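Local atomic coordinates of putative nucleotide-diphospho-sugar transferase (Desulfovibrio desulfuricans subsp. desulfuricans, PDB entry 3CGX), a protein that probably transfers a sugar unit from a nucleotide-diphospho-sugar donor, as GT-A-type glycosyltransferases do, although its donor and acceptor are not established. Residues C118-K123 with Q185-N190; D159-G164 with Q170-K175; W196-L201 with A217-N222. All blocks are in the same frame, centred on the assembly; numbering follows the deposited sequence. Where two conformers were deposited one is given.

Contact 1 (C118-K123 with Q185-N190); sequences CELVQK and QLPDWN
The CD1 methyl of Leu-120 points at the proline ring of Pro-187, Leu-120 CD1 lying 4.1 Å from Pro-187 CG. The same methyl meets the indole of Trp-189 obliquely, Leu-120 CD1 standing 4.4 Å from Trp-189 CZ3, so one branch of a single helix residue touches two residues of the loop. No hydrogen bond joins the segments; they bury 165 Å² in all, and the side-chain contacts within 4.5 Å are apolar. Leu-120 carries its CG beside the backbone N (chi1 -72°) and then extends, with CD1 directed at the loop.

The loop partners are positioned from the second shell. Asp-115 OD1 accepts a hydrogen bond from Trp-189 NE1, while Tyr-116 packs edge-to-face with the same indole. Pro-187 O is hydrogen-bonded to the hydroxyl of Tyr-144, and Leu-186 is tied through its backbone to Ile-135.

Helix 118-127 thereby packs against the chain leaving strand 183-185, an outermost strand of the mixed sheet, as helices flank the central sheet in the alpha/beta sandwich of GT-A-like folds.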
ATOM      1  N   CYS A 118      -1.911   8.288   8.367  0.50 21.74           N
ATOM      2  CA  CYS A 118      -3.147   7.533   8.464  0.50 23.55           C
ATOM      3  C   CYS A 118      -4.365   8.432   8.254  0.50 23.31           C
ATOM      4  O   CYS A 118      -5.316   8.016   7.612  0.50 21.04           O
ATOM      5  CB  CYS A 118      -3.251   6.713   9.774  0.50 23.65           C
ATOM      6  SG  CYS A 118      -3.221   7.536  11.430  0.50 24.35           S
ATOM      7  N   GLU A 119      -4.276   9.676   8.716  1.00 22.93           N
ATOM      8  CA  GLU A 119      -5.413  10.576   8.669  1.00 20.80           C
ATOM      9  C   GLU A 119      -5.789  10.813   7.226  1.00 20.72           C
ATOM     10  O   GLU A 119      -6.922  11.158   6.953  1.00 19.01           O
ATOM     11  CB  GLU A 119      -5.197  11.902   9.416  1.00 23.79           C
ATOM     12  CG  GLU A 119      -3.935  12.686   9.080  1.00 25.80           C
ATOM     13  CD  GLU A 119      -2.764  12.353   9.948  1.00 27.55           C
ATOM     14  OE1 GLU A 119      -2.497  11.162  10.159  1.00 26.02           O
ATOM     15  OE2 GLU A 119      -2.084  13.304  10.387  1.00 23.60           O
ATOM     16  N   LEU A 120      -4.859  10.640   6.284  1.00 20.46           N
ATOM     17  CA  LEU A 120      -5.228  10.815   4.857  1.00 21.65           C
ATOM     18  C   LEU A 120      -6.058   9.639   4.320  1.00 23.02           C
ATOM     19  O   LEU A 120      -6.879   9.784   3.428  1.00 23.87           O
ATOM     20  CB  LEU A 120      -4.006  11.062   3.960  1.00 24.89           C
ATOM     21  CG  LEU A 120      -3.367  12.452   4.133  1.00 29.45           C
ATOM     22  CD1 LEU A 120      -2.178  12.633   3.187  1.00 24.35           C
ATOM     23  CD2 LEU A 120      -4.414  13.524   3.914  1.00 26.16           C
ATOM     24  N   VAL A 121      -5.840   8.487   4.907  1.00 20.96           N
ATOM     25  CA  VAL A 121      -6.641   7.285   4.592  1.00 22.43           C
ATOM     26  C   VAL A 121      -8.048   7.482   5.125  1.00 22.54           C
ATOM     27  O   VAL A 121      -9.040   7.145   4.441  1.00 23.70           O
ATOM     28  CB  VAL A 121      -6.031   6.016   5.209  1.00 23.52           C
ATOM     29  CG1 VAL A 121      -6.907   4.764   4.884  1.00 22.55           C
ATOM     30  CG2 VAL A 121      -4.621   5.817   4.697  1.00 25.23           C
ATOM     31  N   GLN A 122      -8.122   8.013   6.346  1.00 22.29           N
ATOM     32  CA  GLN A 122      -9.415   8.393   6.918  1.00 22.22           C
ATOM     33  C   GLN A 122     -10.093   9.479   6.071  1.00 20.92           C
ATOM     34  O   GLN A 122     -11.289   9.426   5.785  1.00 18.40           O
ATOM     35  CB  GLN A 122      -9.278   8.882   8.334  1.00 20.24           C
ATOM     36  CG  GLN A 122     -10.600   9.154   9.005  1.00 22.07           C
ATOM     37  CD  GLN A 122     -11.356   7.885   9.249  1.00 30.96           C
ATOM     38  OE1 GLN A 122     -10.883   7.010   9.981  1.00 23.90           O
ATOM     39  NE2 GLN A 122     -12.525   7.753   8.621  1.00 38.20           N
ATOM     40  N   LYS A 123      -9.326  10.462   5.653  1.00 21.27           N
ATOM     41  CA  LYS A 123      -9.873  11.514   4.813  1.00 20.16           C
ATOM     42  C   LYS A 123     -10.455  10.929   3.522  1.00 22.32           C
ATOM     43  O   LYS A 123     -11.571  11.296   3.084  1.00 21.47           O
ATOM     44  CB  LYS A 123      -8.804  12.578   4.490  1.00 22.07           C
ATOM     45  CG  LYS A 123      -9.351  13.740   3.644  1.00 24.42           C
ATOM     46  CD  LYS A 123      -8.307  14.866   3.562  1.00 25.10           C
ATOM     47  CE  LYS A 123      -8.731  16.022   2.721  1.00 30.43           C
ATOM     48  NZ  LYS A 123      -9.138  15.535   1.381  1.00 33.63           N
ATOM     49  N   GLN A 185      -8.713  13.093  -5.986  1.00 23.75           N
ATOM     50  CA  GLN A 185      -7.291  12.863  -6.131  1.00 26.52           C
ATOM     51  C   GLN A 185      -6.593  13.187  -4.833  1.00 26.22           C
ATOM     52  O   GLN A 185      -6.711  14.279  -4.315  1.00 26.62           O
ATOM     53  CB  GLN A 185      -6.756  13.693  -7.293  1.00 29.13           C
ATOM     54  CG  GLN A 185      -5.320  13.496  -7.522  1.00 31.17           C
ATOM     55  CD  GLN A 185      -4.821  14.249  -8.751  1.00 41.17           C
ATOM     56  OE1 GLN A 185      -5.490  14.288  -9.783  1.00 43.60           O
ATOM     57  NE2 GLN A 185      -3.633  14.824  -8.645  1.00 35.34           N
ATOM     58  N   LEU A 186      -5.876  12.209  -4.293  0.70 24.06           N
ATOM     59  CA  LEU A 186      -5.145  12.374  -3.031  0.70 25.40           C
ATOM     60  C   LEU A 186      -3.779  12.896  -3.386  0.70 25.37           C
ATOM     61  O   LEU A 186      -3.424  12.907  -4.568  0.70 23.57           O
ATOM     62  CB  LEU A 186      -4.988  11.055  -2.283  0.70 25.95           C
ATOM     63  CG  LEU A 186      -6.284  10.400  -1.808  0.70 30.23           C
ATOM     64  CD1 LEU A 186      -5.995   8.977  -1.417  0.70 27.49           C
ATOM     65  CD2 LEU A 186      -6.880  11.189  -0.658  0.70 36.82           C
ATOM     66  N   PRO A 187      -2.996  13.336  -2.383  1.00 27.05           N
ATOM     67  CA  PRO A 187      -1.677  13.885  -2.672  1.00 26.88           C
ATOM     68  C   PRO A 187      -0.728  12.904  -3.334  1.00 25.69           C
ATOM     69  O   PRO A 187      -0.791  11.706  -3.099  1.00 23.63           O
ATOM     70  CB  PRO A 187      -1.151  14.242  -1.263  1.00 26.81           C
ATOM     71  CG  PRO A 187      -2.357  14.442  -0.448  1.00 30.71           C
ATOM     72  CD  PRO A 187      -3.285  13.400  -0.934  1.00 27.17           C
ATOM     73  N   ASP A 188       0.186  13.414  -4.136  1.00 25.05           N
ATOM     74  CA  ASP A 188       1.238  12.546  -4.671  1.00 26.54           C
ATOM     75  C   ASP A 188       2.133  12.037  -3.504  1.00 26.31           C
ATOM     76  O   ASP A 188       2.383  12.750  -2.507  1.00 24.36           O
ATOM     77  CB  ASP A 188       2.157  13.261  -5.630  1.00 26.87           C
ATOM     78  CG  ASP A 188       1.439  13.898  -6.814  1.00 34.24           C
ATOM     79  OD1 ASP A 188       0.233  13.708  -7.039  1.00 29.74           O
ATOM     80  OD2 ASP A 188       2.120  14.651  -7.513  1.00 37.03           O
ATOM     81  N   TRP A 189       2.592  10.799  -3.629  1.00 26.17           N
ATOM     82  CA  TRP A 189       3.459  10.202  -2.615  1.00 25.18           C
ATOM     83  C   TRP A 189       4.473   9.273  -3.256  1.00 22.18           C
ATOM     84  O   TRP A 189       4.236   8.745  -4.348  1.00 27.12           O
ATOM     85  CB  TRP A 189       2.644   9.419  -1.574  1.00 23.85           C
ATOM     86  CG  TRP A 189       3.208   9.548  -0.164  1.00 23.54           C
ATOM     87  CD1 TRP A 189       4.093   8.703   0.460  1.00 22.22           C
ATOM     88  CD2 TRP A 189       2.926  10.590   0.787  1.00 21.42           C
ATOM     89  NE1 TRP A 189       4.376   9.166   1.713  1.00 25.11           N
ATOM     90  CE2 TRP A 189       3.639  10.301   1.953  1.00 24.69           C
ATOM     91  CE3 TRP A 189       2.115  11.731   0.765  1.00 21.05           C
ATOM     92  CZ2 TRP A 189       3.612  11.140   3.076  1.00 27.16           C
ATOM     93  CZ3 TRP A 189       2.055  12.519   1.892  1.00 22.91           C
ATOM     94  CH2 TRP A 189       2.809  12.241   3.019  1.00 27.46           C
ATOM     95  N   ASN A 190       5.635   9.155  -2.623  1.00 23.95           N
ATOM     96  CA  ASN A 190       6.722   8.237  -3.107  1.00 25.67           C
ATOM     97  C   ASN A 190       6.732   6.881  -2.441  1.00 24.60           C
ATOM     98  O   ASN A 190       6.793   6.763  -1.224  1.00 27.07           O
ATOM     99  CB  ASN A 190       8.126   8.848  -2.946  1.00 29.92           C
ATOM    100  CG  ASN A 190       9.220   8.165  -3.862  1.00 33.48           C
ATOM    101  OD1 ASN A 190       8.988   7.833  -5.052  1.00 31.59           O
ATOM    102  ND2 ASN A 190      10.423   8.016  -3.311  1.00 32.78           N
TER

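Contact 2 (D159-G164 with Q170-K175); sequences DGIRWG and QPTVEK
Ile-161 directs its CD1 methyl at one face of helix 169-178, where Thr-172 and Lys-175 lie one turn apart. The isoleucine and threonine side chains cross at about a right angle, with Ile-161 CD1 3.9 Å from Thr-172 OG1. This is a van der Waals contact: the threonine hydroxyl has its polar partner in its own helix region, being hydrogen-bonded to Val-168 O. With chi1 at -63°, OG1 lies beside the backbone N of Thr-172, a position that serves both this bond and the approach of the isoleucine.

Lys-175 runs obliquely across the isoleucine. Its chain is extended beyond CG, and the aliphatic part comes alongside the methyl, with Lys-175 CD 3.8 Å from Ile-161 CD1. The ammonium end is modelled too close to Asp-159 O for a sound bond and is crowded against Ile-161 CD1, so its exact position is doubtful. Asp-159 turns its carboxylate away from the helix; its OD1 forms a salt bridge with Lys-92, while the Glu-89 carboxylate, of the same charge as Asp-159, lies close.

The other branch of Ile-161 serves its own loop. CG2 sits over the centre of the Trp-163 ring, 3.0 Å above its plane, tighter than normal van der Waals packing, so the exact fit is doubtful. Between these two residues the chain bends in an inverse gamma turn centred on Arg-162.

The contact lies near the surface, its centre about 18 Å from the centre of the chain, and joins the first two turns of helix 169-178 to the loop that leads from strand 143-149 toward it. Trp-163 and Thr-172 both touch Tyr-143 at the start of that strand, while Val-168, just ahead of the helix, packs against Ile-161 and Trp-163.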
ATOM      1  N   ASP A 159      -8.897  -3.549 -15.909  1.00 31.75           N
ATOM      2  CA  ASP A 159      -8.778  -4.361 -17.115  1.00 33.08           C
ATOM      3  C   ASP A 159      -7.988  -3.659 -18.192  1.00 35.66           C
ATOM      4  O   ASP A 159      -8.172  -2.476 -18.475  1.00 37.23           O
ATOM      5  CB  ASP A 159     -10.154  -4.749 -17.659  1.00 32.61           C
ATOM      6  CG  ASP A 159     -10.886  -5.702 -16.756  1.00 30.21           C
ATOM      7  OD1 ASP A 159     -10.249  -6.300 -15.869  1.00 30.75           O
ATOM      8  OD2 ASP A 159     -12.109  -5.879 -16.935  1.00 32.79           O
ATOM      9  N   GLY A 160      -7.105  -4.424 -18.806  1.00 38.80           N
ATOM     10  CA  GLY A 160      -6.386  -3.942 -19.961  1.00 40.08           C
ATOM     11  C   GLY A 160      -5.281  -2.997 -19.589  1.00 40.91           C
ATOM     12  O   GLY A 160      -4.817  -2.236 -20.429  1.00 42.37           O
ATOM     13  N   ILE A 161      -4.873  -3.015 -18.325  1.00 41.84           N
ATOM     14  CA  ILE A 161      -3.720  -2.219 -17.921  1.00 41.41           C
ATOM     15  C   ILE A 161      -2.487  -3.070 -18.190  1.00 41.48           C
ATOM     16  O   ILE A 161      -2.496  -4.285 -18.025  1.00 39.81           O
ATOM     17  CB  ILE A 161      -3.751  -1.689 -16.441  1.00 42.01           C
ATOM     18  CG1 ILE A 161      -4.248  -0.231 -16.367  1.00 45.65           C
ATOM     19  CG2 ILE A 161      -2.333  -1.651 -15.875  1.00 36.78           C
ATOM     20  CD1 ILE A 161      -5.727   0.041 -16.569  1.00 32.11           C
ATOM     21  N   ARG A 162      -1.433  -2.415 -18.643  1.00 44.52           N
ATOM     22  CA  ARG A 162      -0.155  -3.082 -18.913  1.00 47.18           C
ATOM     23  C   ARG A 162       0.690  -3.119 -17.649  1.00 46.98           C
ATOM     24  O   ARG A 162       1.643  -2.363 -17.528  1.00 48.46           O
ATOM     25  CB  ARG A 162       0.616  -2.350 -20.028  1.00 48.74           C
ATOM     26  N   TRP A 163       0.353  -4.018 -16.722  1.00 47.40           N
ATOM     27  CA  TRP A 163       1.029  -4.055 -15.411  1.00 48.48           C
ATOM     28  C   TRP A 163       2.520  -4.248 -15.638  1.00 50.41           C
ATOM     29  O   TRP A 163       2.934  -5.125 -16.390  1.00 51.67           O
ATOM     30  CB  TRP A 163       0.406  -5.112 -14.458  1.00 47.03           C
ATOM     31  CG  TRP A 163      -1.061  -4.853 -14.333  1.00 42.84           C
ATOM     32  CD1 TRP A 163      -2.072  -5.520 -14.983  1.00 39.64           C
ATOM     33  CD2 TRP A 163      -1.693  -3.775 -13.604  1.00 40.50           C
ATOM     34  NE1 TRP A 163      -3.297  -4.937 -14.684  1.00 44.32           N
ATOM     35  CE2 TRP A 163      -3.097  -3.885 -13.825  1.00 35.15           C
ATOM     36  CE3 TRP A 163      -1.220  -2.766 -12.752  1.00 35.71           C
ATOM     37  CZ2 TRP A 163      -4.022  -2.969 -13.305  1.00 35.83           C
ATOM     38  CZ3 TRP A 163      -2.153  -1.873 -12.187  1.00 36.86           C
ATOM     39  CH2 TRP A 163      -3.544  -2.009 -12.446  1.00 34.55           C
ATOM     40  N   GLY A 164       3.304  -3.366 -15.025  1.00 52.85           N
ATOM     41  CA  GLY A 164       4.768  -3.396 -15.106  1.00 52.88           C
ATOM     42  C   GLY A 164       5.395  -2.993 -16.433  1.00 52.59           C
ATOM     43  O   GLY A 164       6.633  -3.004 -16.560  1.00 50.20           O
ATOM     44  N   GLN A 170      -2.424   7.337 -15.440  1.00 35.45           N
ATOM     45  CA  GLN A 170      -3.174   8.121 -16.447  1.00 34.61           C
ATOM     46  C   GLN A 170      -4.221   7.271 -17.160  1.00 31.51           C
ATOM     47  O   GLN A 170      -5.393   7.661 -17.272  1.00 33.95           O
ATOM     48  CB  GLN A 170      -2.221   8.809 -17.434  1.00 38.98           C
ATOM     49  CG  GLN A 170      -1.543  10.034 -16.821  1.00 45.67           C
ATOM     50  CD  GLN A 170      -2.542  11.155 -16.508  1.00 48.67           C
ATOM     51  OE1 GLN A 170      -3.601  11.270 -17.154  1.00 56.73           O
ATOM     52  NE2 GLN A 170      -2.199  11.999 -15.529  1.00 53.48           N
ATOM     53  N   PRO A 171      -3.814   6.106 -17.669  1.00 30.05           N
ATOM     54  CA  PRO A 171      -4.813   5.238 -18.304  1.00 30.90           C
ATOM     55  C   PRO A 171      -5.944   4.934 -17.329  1.00 28.65           C
ATOM     56  O   PRO A 171      -7.091   4.806 -17.723  1.00 28.86           O
ATOM     57  CB  PRO A 171      -4.041   3.948 -18.612  1.00 33.43           C
ATOM     58  CG  PRO A 171      -2.619   4.245 -18.407  1.00 36.59           C
ATOM     59  CD  PRO A 171      -2.456   5.545 -17.697  1.00 33.01           C
ATOM     60  N   THR A 172      -5.611   4.828 -16.039  1.00 28.81           N
ATOM     61  CA  THR A 172      -6.627   4.508 -15.031  1.00 26.93           C
ATOM     62  C   THR A 172      -7.589   5.676 -14.863  1.00 25.34           C
ATOM     63  O   THR A 172      -8.815   5.496 -14.908  1.00 25.30           O
ATOM     64  CB  THR A 172      -5.994   4.084 -13.696  1.00 25.65           C
ATOM     65  OG1 THR A 172      -5.228   2.880 -13.878  1.00 24.67           O
ATOM     66  CG2 THR A 172      -7.066   3.842 -12.629  1.00 27.28           C
ATOM     67  N   VAL A 173      -7.038   6.872 -14.704  1.00 26.30           N
ATOM     68  CA  VAL A 173      -7.866   8.058 -14.484  1.00 30.05           C
ATOM     69  C   VAL A 173      -8.677   8.297 -15.755  1.00 30.88           C
ATOM     70  O   VAL A 173      -9.796   8.775 -15.704  1.00 30.73           O
ATOM     71  CB  VAL A 173      -7.048   9.303 -14.067  1.00 29.94           C
ATOM     72  CG1 VAL A 173      -6.558   9.164 -12.613  1.00 31.41           C
ATOM     73  CG2 VAL A 173      -5.888   9.537 -14.990  1.00 39.69           C
ATOM     74  N   GLU A 174      -8.114   7.866 -16.877  1.00 31.96           N
ATOM     75  CA  GLU A 174      -8.789   7.993 -18.179  1.00 31.83           C
ATOM     76  C   GLU A 174     -10.018   7.057 -18.208  1.00 32.95           C
ATOM     77  O   GLU A 174     -11.117   7.493 -18.542  1.00 36.35           O
ATOM     78  CB  GLU A 174      -7.821   7.712 -19.334  1.00 31.82           C
ATOM     79  N   LYS A 175      -9.834   5.794 -17.818  1.00 32.19           N
ATOM     80  CA  LYS A 175     -10.945   4.830 -17.732  1.00 32.06           C
ATOM     81  C   LYS A 175     -12.003   5.329 -16.759  1.00 32.15           C
ATOM     82  O   LYS A 175     -13.196   5.152 -16.989  1.00 30.57           O
ATOM     83  CB  LYS A 175     -10.454   3.436 -17.321  1.00 31.50           C
ATOM     84  CG  LYS A 175      -9.806   2.647 -18.465  1.00 39.56           C
ATOM     85  CD  LYS A 175      -8.957   1.463 -18.008  1.00 48.14           C
ATOM     86  CE  LYS A 175      -8.651   0.541 -19.213  1.00 54.88           C
ATOM     87  NZ  LYS A 175      -7.481  -0.354 -18.932  1.00 63.69           N
TER

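Contact 3 (W196-L201 with A217-N222); sequences WDLNVL and ALLREN
Leu-219 meets Leu-198 and Leu-201 through its two branches, and these apolar contacts account for the interaction between the segments. Its CD2 methyl lies against the end of Leu-198, 3.7 Å from Leu-198 CD1 and 3.8 Å from Leu-198 CG, the two side chains crossing obliquely. The other methyl, Leu-219 CD1, is 4.1 Å from Leu-201 CD2, and here the side chains are nearly perpendicular. Leu-198 and Leu-201 are three residues apart on one helical face and share a shape, each with CG swung opposite the backbone N (chi1 -167° in Leu-198), whereas Leu-219 holds CG beside its own N. All three are buried, yet the segments cover only 130 Å² of each other in total.

Hydrogen bonding is confined to the separate segments and their surroundings. Where helix 214-221 ends, the Asn-222 side chain folds back on the last turn: ND2 donates to Leu-218 O at 2.9 Å, nearly straight at 163°, with the oxygen close to the amide plane. The other end of this amide, OD1, is bonded to Lys-31 NZ. On the facing helix, Asn-199 points away from the contact and donates through ND2 to Ile-226 O and Asp-230 OD1.

The leucine cluster continues into two more helices. Leu-35 of helix 29-47 touches both Leu-198 and Leu-219, as does Ile-226 of the short helix 223-226, while Leu-201 extends to Phe-210 in the intervening loop. Helices 195-204 and 214-221 thus come together with helices 29-47 and 223-226 in the C-terminal part of the chain.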
ATOM      1  N   TRP A 196      17.920   5.214  -3.032  1.00 21.46           N
ATOM      2  CA  TRP A 196      17.756   6.657  -3.179  1.00 20.52           C
ATOM      3  C   TRP A 196      16.438   7.059  -2.494  1.00 20.34           C
ATOM      4  O   TRP A 196      16.366   8.026  -1.734  1.00 19.36           O
ATOM      5  CB  TRP A 196      17.739   7.065  -4.642  1.00 23.53           C
ATOM      6  CG  TRP A 196      18.916   6.611  -5.517  1.00 21.07           C
ATOM      7  CD1 TRP A 196      18.856   5.792  -6.606  1.00 21.73           C
ATOM      8  CD2 TRP A 196      20.280   7.009  -5.410  1.00 22.87           C
ATOM      9  NE1 TRP A 196      20.074   5.626  -7.158  1.00 22.60           N
ATOM     10  CE2 TRP A 196      20.979   6.386  -6.478  1.00 19.73           C
ATOM     11  CE3 TRP A 196      20.972   7.853  -4.544  1.00 22.18           C
ATOM     12  CZ2 TRP A 196      22.369   6.547  -6.682  1.00 22.33           C
ATOM     13  CZ3 TRP A 196      22.320   8.024  -4.734  1.00 18.16           C
ATOM     14  CH2 TRP A 196      23.017   7.378  -5.810  1.00 21.04           C
ATOM     15  N   ASP A 197      15.378   6.308  -2.760  1.00 21.08           N
ATOM     16  CA  ASP A 197      14.089   6.552  -2.137  1.00 20.76           C
ATOM     17  C   ASP A 197      14.200   6.458  -0.600  1.00 21.94           C
ATOM     18  O   ASP A 197      13.571   7.237   0.132  1.00 22.71           O
ATOM     19  CB  ASP A 197      13.038   5.523  -2.596  1.00 18.97           C
ATOM     20  CG  ASP A 197      12.737   5.575  -4.056  1.00 23.93           C
ATOM     21  OD1 ASP A 197      12.827   6.629  -4.675  1.00 23.19           O
ATOM     22  OD2 ASP A 197      12.376   4.543  -4.569  1.00 22.22           O
ATOM     23  N   LEU A 198      15.000   5.489  -0.129  1.00 20.21           N
ATOM     24  CA  LEU A 198      15.209   5.277   1.317  1.00 20.60           C
ATOM     25  C   LEU A 198      15.942   6.480   1.940  1.00 22.20           C
ATOM     26  O   LEU A 198      15.633   6.932   3.076  1.00 22.00           O
ATOM     27  CB  LEU A 198      15.997   3.988   1.589  1.00 18.79           C
ATOM     28  CG  LEU A 198      16.040   3.443   3.021  1.00 19.64           C
ATOM     29  CD1 LEU A 198      14.656   2.850   3.358  1.00 17.95           C
ATOM     30  CD2 LEU A 198      17.126   2.356   3.256  1.00 20.83           C
ATOM     31  N   ASN A 199      16.937   6.978   1.207  1.00 19.24           N
ATOM     32  CA  ASN A 199      17.670   8.168   1.639  1.00 18.12           C
ATOM     33  C   ASN A 199      16.747   9.390   1.806  1.00 21.99           C
ATOM     34  O   ASN A 199      16.835  10.134   2.804  1.00 20.07           O
ATOM     35  CB  ASN A 199      18.792   8.466   0.661  1.00 19.13           C
ATOM     36  CG  ASN A 199      19.590   9.687   1.029  1.00 23.08           C
ATOM     37  OD1 ASN A 199      19.227  10.789   0.620  1.00 19.59           O
ATOM     38  ND2 ASN A 199      20.750   9.499   1.698  1.00 20.11           N
ATOM     39  N   VAL A 200      15.850   9.580   0.848  1.00 23.88           N
ATOM     40  CA  VAL A 200      14.878  10.702   0.908  1.00 22.88           C
ATOM     41  C   VAL A 200      13.894  10.484   2.047  1.00 23.54           C
ATOM     42  O   VAL A 200      13.607  11.437   2.807  1.00 25.28           O
ATOM     43  CB  VAL A 200      14.103  10.876  -0.419  1.00 22.55           C
ATOM     44  CG1 VAL A 200      12.975  11.930  -0.258  1.00 24.59           C
ATOM     45  CG2 VAL A 200      15.067  11.180  -1.581  1.00 22.08           C
ATOM     46  N   LEU A 201      13.425   9.247   2.204  1.00 22.02           N
ATOM     47  CA  LEU A 201      12.492   8.899   3.293  1.00 24.15           C
ATOM     48  C   LEU A 201      13.118   9.332   4.617  1.00 26.39           C
ATOM     49  O   LEU A 201      12.477   9.969   5.476  1.00 28.85           O
ATOM     50  CB  LEU A 201      12.160   7.403   3.358  1.00 25.18           C
ATOM     51  CG  LEU A 201      11.265   6.841   4.486  1.00 25.13           C
ATOM     52  CD1 LEU A 201       9.782   7.312   4.379  1.00 22.11           C
ATOM     53  CD2 LEU A 201      11.313   5.278   4.543  1.00 26.42           C
ATOM     54  N   ALA A 217      13.639   4.256  13.436  1.00 23.02           N
ATOM     55  CA  ALA A 217      14.705   3.778  14.348  1.00 23.51           C
ATOM     56  C   ALA A 217      15.753   2.939  13.588  1.00 21.55           C
ATOM     57  O   ALA A 217      16.974   3.043  13.839  1.00 19.59           O
ATOM     58  CB  ALA A 217      14.127   2.959  15.556  1.00 21.15           C
ATOM     59  N   LEU A 218      15.302   2.044  12.726  0.70 20.20           N
ATOM     60  CA  LEU A 218      16.172   1.285  11.854  0.70 21.19           C
ATOM     61  C   LEU A 218      17.027   2.126  10.927  0.70 20.84           C
ATOM     62  O   LEU A 218      18.149   1.836  10.680  0.70 20.92           O
ATOM     63  CB  LEU A 218      15.358   0.386  10.972  0.70 25.10           C
ATOM     64  CG  LEU A 218      15.437  -1.072  11.187  0.70 28.43           C
ATOM     65  CD1 LEU A 218      16.867  -1.562  11.137  0.70 27.98           C
ATOM     66  CD2 LEU A 218      14.859  -1.198  12.515  0.70 28.43           C
ATOM     67  N   LEU A 219      16.431   3.141  10.369  1.00 19.39           N
ATOM     68  CA  LEU A 219      17.141   4.061   9.463  1.00 20.31           C
ATOM     69  C   LEU A 219      18.255   4.790  10.194  1.00 20.05           C
ATOM     70  O   LEU A 219      19.353   4.924   9.681  1.00 20.39           O
ATOM     71  CB  LEU A 219      16.198   5.075   8.802  1.00 20.15           C
ATOM     72  CG  LEU A 219      15.006   4.547   7.974  1.00 24.80           C
ATOM     73  CD1 LEU A 219      14.088   5.685   7.484  1.00 22.97           C
ATOM     74  CD2 LEU A 219      15.472   3.728   6.814  1.00 19.87           C
ATOM     75  N   ARG A 220      17.956   5.245  11.412  1.00 19.35           N
ATOM     76  CA  ARG A 220      18.912   5.968  12.258  1.00 20.62           C
ATOM     77  C   ARG A 220      20.117   5.062  12.578  1.00 19.32           C
ATOM     78  O   ARG A 220      21.291   5.491  12.541  1.00 17.71           O
ATOM     79  CB  ARG A 220      18.151   6.474  13.513  1.00 20.35           C
ATOM     80  CG  ARG A 220      18.812   7.510  14.289  1.00 35.95           C
ATOM     81  CD  ARG A 220      17.782   8.002  15.273  1.00 40.43           C
ATOM     82  NE  ARG A 220      17.387   6.917  16.171  1.00 48.98           N
ATOM     83  CZ  ARG A 220      16.156   6.724  16.648  1.00 51.40           C
ATOM     84  NH1 ARG A 220      15.156   7.527  16.292  1.00 49.46           N
ATOM     85  NH2 ARG A 220      15.926   5.699  17.468  1.00 39.85           N
ATOM     86  N   GLU A 221      19.830   3.795  12.865  0.70 18.78           N
ATOM     87  CA  GLU A 221      20.889   2.797  13.095  0.70 19.00           C
ATOM     88  C   GLU A 221      21.764   2.654  11.874  0.70 19.81           C
ATOM     89  O   GLU A 221      22.956   2.374  11.991  0.70 20.52           O
ATOM     90  CB  GLU A 221      20.348   1.391  13.392  0.70 19.55           C
ATOM     91  CG  GLU A 221      19.734   1.192  14.708  0.70 35.10           C
ATOM     92  CD  GLU A 221      19.191  -0.232  14.877  0.70 44.35           C
ATOM     93  OE1 GLU A 221      19.612  -1.169  14.129  0.70 43.80           O
ATOM     94  OE2 GLU A 221      18.337  -0.393  15.776  0.70 53.20           O
ATOM     95  N   ASN A 222      21.141   2.836  10.711  1.00 19.90           N
ATOM     96  CA  ASN A 222      21.826   2.683   9.422  1.00 19.77           C
ATOM     97  C   ASN A 222      22.269   4.018   8.833  1.00 20.05           C
ATOM     98  O   ASN A 222      22.573   4.130   7.633  1.00 19.45           O
ATOM     99  CB  ASN A 222      20.946   1.845   8.466  1.00 20.43           C
ATOM    100  CG  ASN A 222      20.998   0.367   8.805  1.00 21.56           C
ATOM    101  OD1 ASN A 222      21.951  -0.304   8.453  1.00 21.27           O
ATOM    102  ND2 ASN A 222      19.992  -0.128   9.562  1.00 19.17           N
TER

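Contacts 1 and 3 follow one another along the chain and are joined directly: Asn-190 ND2, at the end of one, lies 3.1 Å from Asp-197 OD1 in the other, a probable hydrogen bond, although their centres are 21 Å apart. Asp-115 adds a second connection, bonding to Trp-189 and touching Leu-201. Contact 2 falls in sequence between the two halves of contact 1, but its nearest atoms stay about 6 Å away. Tyr-143 and Tyr-144, neighbours on strand 143-149, border contacts 2 and 1 respectively. Contacts 2 and 3 are the most widely separated pair, with centres 32 Å and nearest atoms about 15 Å apart.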